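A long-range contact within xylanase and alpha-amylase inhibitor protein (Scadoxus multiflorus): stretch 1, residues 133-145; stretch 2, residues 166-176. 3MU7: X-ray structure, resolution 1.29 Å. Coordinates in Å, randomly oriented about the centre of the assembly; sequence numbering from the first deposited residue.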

# COMPACT_ATOMS: atom_id res chain seq x y z
N TYR A 133 12.26 11.23 3.85
CA TYR A 133 10.99 10.54 4.13
C TYR A 133 10.62 10.50 5.61
O TYR A 133 9.44 10.49 5.94
CB TYR A 133 10.96 9.15 3.49
CG TYR A 133 10.88 9.23 1.98
CD1 TYR A 133 11.98 8.95 1.18
CD2 TYR A 133 9.69 9.61 1.36
CE1 TYR A 133 11.90 9.05 -0.21
CE2 TYR A 133 9.60 9.73 -0.02
CZ TYR A 133 10.70 9.43 -0.79
OH TYR A 133 10.59 9.54 -2.15
N GLN A 134 11.62 10.50 6.50
CA GLN A 134 11.34 10.60 7.92
C GLN A 134 10.64 11.93 8.24
O GLN A 134 9.65 11.95 8.96
CB GLN A 134 12.60 10.41 8.77
CG GLN A 134 12.38 10.57 10.28
CD GLN A 134 11.57 9.45 10.90
OE1 GLN A 134 11.22 8.46 10.26
NE2 GLN A 134 11.26 9.60 12.18
N LEU A 135 11.15 13.03 7.71
CA LEU A 135 10.51 14.33 7.90
C LEU A 135 9.09 14.36 7.31
O LEU A 135 8.18 14.89 7.92
CB LEU A 135 11.36 15.47 7.32
CG LEU A 135 10.82 16.89 7.47
CD1 LEU A 135 10.56 17.28 8.93
CD2 LEU A 135 11.75 17.89 6.81
N LEU A 136 8.92 13.79 6.12
CA LEU A 136 7.59 13.70 5.52
C LEU A 136 6.63 12.96 6.46
O LEU A 136 5.53 13.45 6.72
CB LEU A 136 7.65 12.98 4.18
CG LEU A 136 6.30 12.69 3.52
CD1 LEU A 136 5.58 13.98 3.14
CD2 LEU A 136 6.48 11.82 2.30
N ALA A 137 7.06 11.81 6.96
CA ALA A 137 6.25 11.06 7.91
C ALA A 137 5.99 11.86 9.18
O ALA A 137 4.88 11.84 9.70
CB ALA A 137 6.89 9.72 8.24
N ASN A 138 7.00 12.57 9.67
CA ASN A 138 6.84 13.40 10.87
C ASN A 138 5.76 14.46 10.70
O ASN A 138 4.95 14.69 11.59
CB ASN A 138 8.15 14.08 11.27
CG ASN A 138 9.14 13.13 11.89
OD1 ASN A 138 8.82 12.02 12.30
ND2 ASN A 138 10.37 13.59 11.98
N ILE A 139 5.77 15.12 9.55
CA ILE A 139 4.81 16.18 9.30
C ILE A 139 3.40 15.61 9.10
O ILE A 139 2.44 16.11 9.68
CB ILE A 139 5.23 17.11 8.14
CG1 ILE A 139 6.61 17.73 8.43
CG2 ILE A 139 4.19 18.20 7.92
CD1 ILE A 139 7.21 18.49 7.27
N LEU A 140 3.28 14.55 8.31
CA LEU A 140 1.98 13.89 8.17
C LEU A 140 1.46 13.37 9.51
O LEU A 140 0.28 13.52 9.82
CB LEU A 140 2.05 12.76 7.15
CG LEU A 140 2.20 13.18 5.69
CD1 LEU A 140 2.50 11.96 4.84
CD2 LEU A 140 0.96 13.89 5.17
N SER A 141 2.34 12.78 10.31
CA SER A 141 1.96 12.28 11.62
C SER A 141 1.50 13.41 12.54
O SER A 141 0.54 13.25 13.29
CB SER A 141 3.10 11.47 12.23
OG SER A 141 2.74 10.94 13.49
N SER A 142 2.17 14.56 12.46
CA SER A 142 1.73 15.76 13.17
C SER A 142 0.29 16.13 12.77
O SER A 142 -0.53 16.45 13.63
CB SER A 142 2.67 16.93 12.88
OG SER A 142 2.24 18.11 13.55
N PHE A 143 -0.00 16.07 11.48
CA PHE A 143 -1.35 16.34 10.98
C PHE A 143 -2.37 15.32 11.48
O PHE A 143 -3.52 15.67 11.76
CB PHE A 143 -1.37 16.37 9.44
CG PHE A 143 -0.59 17.51 8.83
CD1 PHE A 143 -0.35 18.69 9.53
CD2 PHE A 143 -0.10 17.40 7.53
CE1 PHE A 143 0.37 19.73 8.95
CE2 PHE A 143 0.61 18.44 6.94
CZ PHE A 143 0.85 19.61 7.65
N ARG A 144 -1.95 14.06 11.61
CA ARG A 144 -2.75 12.96 12.16
C ARG A 144 -3.24 13.29 13.58
O ARG A 144 -4.31 12.83 14.01
CB ARG A 144 -1.91 11.67 12.15
CG ARG A 144 -2.58 10.35 12.53
CD ARG A 144 -1.74 9.13 12.06
NE ARG A 144 -0.38 9.09 12.61
CZ ARG A 144 0.50 8.10 12.43
NH1 ARG A 144 0.19 7.04 11.69
NH2 ARG A 144 1.70 8.18 12.98
N LEU A 145 -2.46 14.12 14.28
CA LEU A 145 -2.69 14.51 15.67
C LEU A 145 -3.42 15.84 15.83
O LEU A 145 -3.76 16.22 16.96
CB LEU A 145 -1.35 14.60 16.41
CG LEU A 145 -0.59 13.31 16.74
CD1 LEU A 145 0.86 13.63 17.06
CD2 LEU A 145 -1.25 12.59 17.91
N GLY A 166 13.50 1.68 5.97
CA GLY A 166 13.85 1.07 7.25
C GLY A 166 13.92 2.04 8.42
O GLY A 166 13.38 1.78 9.49
N THR A 167 14.58 3.17 8.21
CA THR A 167 14.70 4.17 9.27
C THR A 167 13.34 4.77 9.63
O THR A 167 13.04 4.99 10.81
CB THR A 167 15.69 5.29 8.92
OG1 THR A 167 15.27 5.93 7.71
CG2 THR A 167 17.08 4.72 8.75
N VAL A 168 12.50 5.00 8.65
CA VAL A 168 11.18 5.57 8.92
C VAL A 168 10.27 4.53 9.63
O VAL A 168 9.59 4.85 10.53
CB VAL A 168 10.53 6.06 7.62
CG1 VAL A 168 9.24 6.74 8.00
CG2 VAL A 168 11.48 6.97 6.86
N ILE A 169 10.39 3.27 9.22
CA ILE A 169 9.66 2.21 9.92
C ILE A 169 10.10 2.14 11.38
O ILE A 169 9.26 1.97 12.27
CB ILE A 169 9.81 0.84 9.20
CG1 ILE A 169 9.10 0.88 7.84
CG2 ILE A 169 9.26 -0.30 10.06
CD1 ILE A 169 9.45 -0.28 6.91
N ASN A 170 11.40 2.31 11.63
CA ASN A 170 11.95 2.28 12.99
C ASN A 170 11.40 3.36 13.92
O ASN A 170 11.51 3.24 15.15
CB ASN A 170 13.48 2.43 12.95
CG ASN A 170 14.20 1.18 12.52
OD1 ASN A 170 15.39 1.24 12.21
ND2 ASN A 170 13.52 0.05 12.51
N SER A 171 10.83 4.43 13.36
CA SER A 171 10.24 5.49 14.17
C SER A 171 8.88 5.10 14.76
O SER A 171 8.33 5.85 15.57
CB SER A 171 10.10 6.78 13.37
OG SER A 171 9.00 6.70 12.47
N ALA A 172 8.35 3.95 14.34
CA ALA A 172 7.05 3.41 14.79
C ALA A 172 5.85 4.19 14.26
O ALA A 172 4.74 4.04 14.75
CB ALA A 172 6.99 3.29 16.33
N THR A 173 6.08 4.99 13.22
CA THR A 173 5.05 5.90 12.71
C THR A 173 3.94 5.21 11.91
O THR A 173 2.83 5.74 11.82
CB THR A 173 5.71 7.05 11.88
OG1 THR A 173 4.79 8.14 11.70
CG2 THR A 173 6.23 6.54 10.54
N PHE A 174 4.22 4.04 11.33
CA PHE A 174 3.24 3.39 10.46
C PHE A 174 2.23 2.56 11.22
O PHE A 174 2.59 1.75 12.09
CB PHE A 174 3.91 2.54 9.38
CG PHE A 174 4.78 3.35 8.46
CD1 PHE A 174 6.16 3.23 8.50
CD2 PHE A 174 4.21 4.26 7.56
CE1 PHE A 174 6.96 4.00 7.66
CE2 PHE A 174 5.00 5.02 6.72
CZ PHE A 174 6.38 4.89 6.77
N ASP A 175 0.96 2.76 10.90
CA ASP A 175 -0.13 1.97 11.44
C ASP A 175 -0.08 0.53 10.96
O ASP A 175 -0.48 -0.39 11.69
CB ASP A 175 -1.46 2.59 11.05
CG ASP A 175 -1.62 3.97 11.61
OD1 ASP A 175 -1.81 4.09 12.84
OD2 ASP A 175 -1.51 4.95 10.84
N ALA A 176 0.40 0.33 9.74
CA ALA A 176 0.52 -0.99 9.15
C ALA A 176 1.60 -0.95 8.10
O ALA A 176 1.88 0.09 7.50
CB ALA A 176 -0.79 -1.43 8.52
O HOH W 1 7.96 9.41 12.57

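The main polar group of this contact is the guanidinium of Arg144, which reaches from the C-terminal part of the first helix to the loop beyond the second. Its chi angles run t, t, p, and this conformation lays the edge of the group against two acceptors lying near its plane. The carbonyl oxygen of Thr173 takes two hydrogen bonds, from Arg144 NH1 and Arg144 NH2, each with a donor-to-Thr173 O distance of 2.9 Å and with N-H...O angles of 145° and 147°. The near-equality of both measures marks a symmetrical fork, with one acceptor satisfied by both terminal nitrogens. Arg144 NH1 also lies 2.8 Å from Asp175 OD2. The pair is a salt bridge, and the 118° angle makes its hydrogen bond weak; Asp175 OD2 has a further hydrogen bond elsewhere in the structure.

At the turn, Ser171 OG donates to Val168 O at 2.7 Å, tying the loop residue back to the helix that precedes it. The same oxygen accepts from water 1, with 2.9 Å between Ser171 OG and the water O, and receives a weak bond from Thr173 N at 3.5 Å and 135°. Water 1 also donates to Asn138 OD1, with 2.8 Å between the water O and Asn138 OD1, and so bridges the two stretches.

Gln134 contributes packing instead: its side-chain OE1 comes 3.2 Å from Val168 CA, and its NE2 is 3.3 Å from Ser171 CB, both carbon atoms. No hydrogen bond across the contact satisfies this amide.

Apolar contacts fill in beside these groups. Val168 CG1 lies 3.8 Å from Ala137 CB, while Val168 CG2 lies 4.0 Å from Tyr133 CB. Ala137 CB also approaches Thr173 CG2 at 4.0 Å, linking the valine contact to the residue whose carbonyl Arg144 holds.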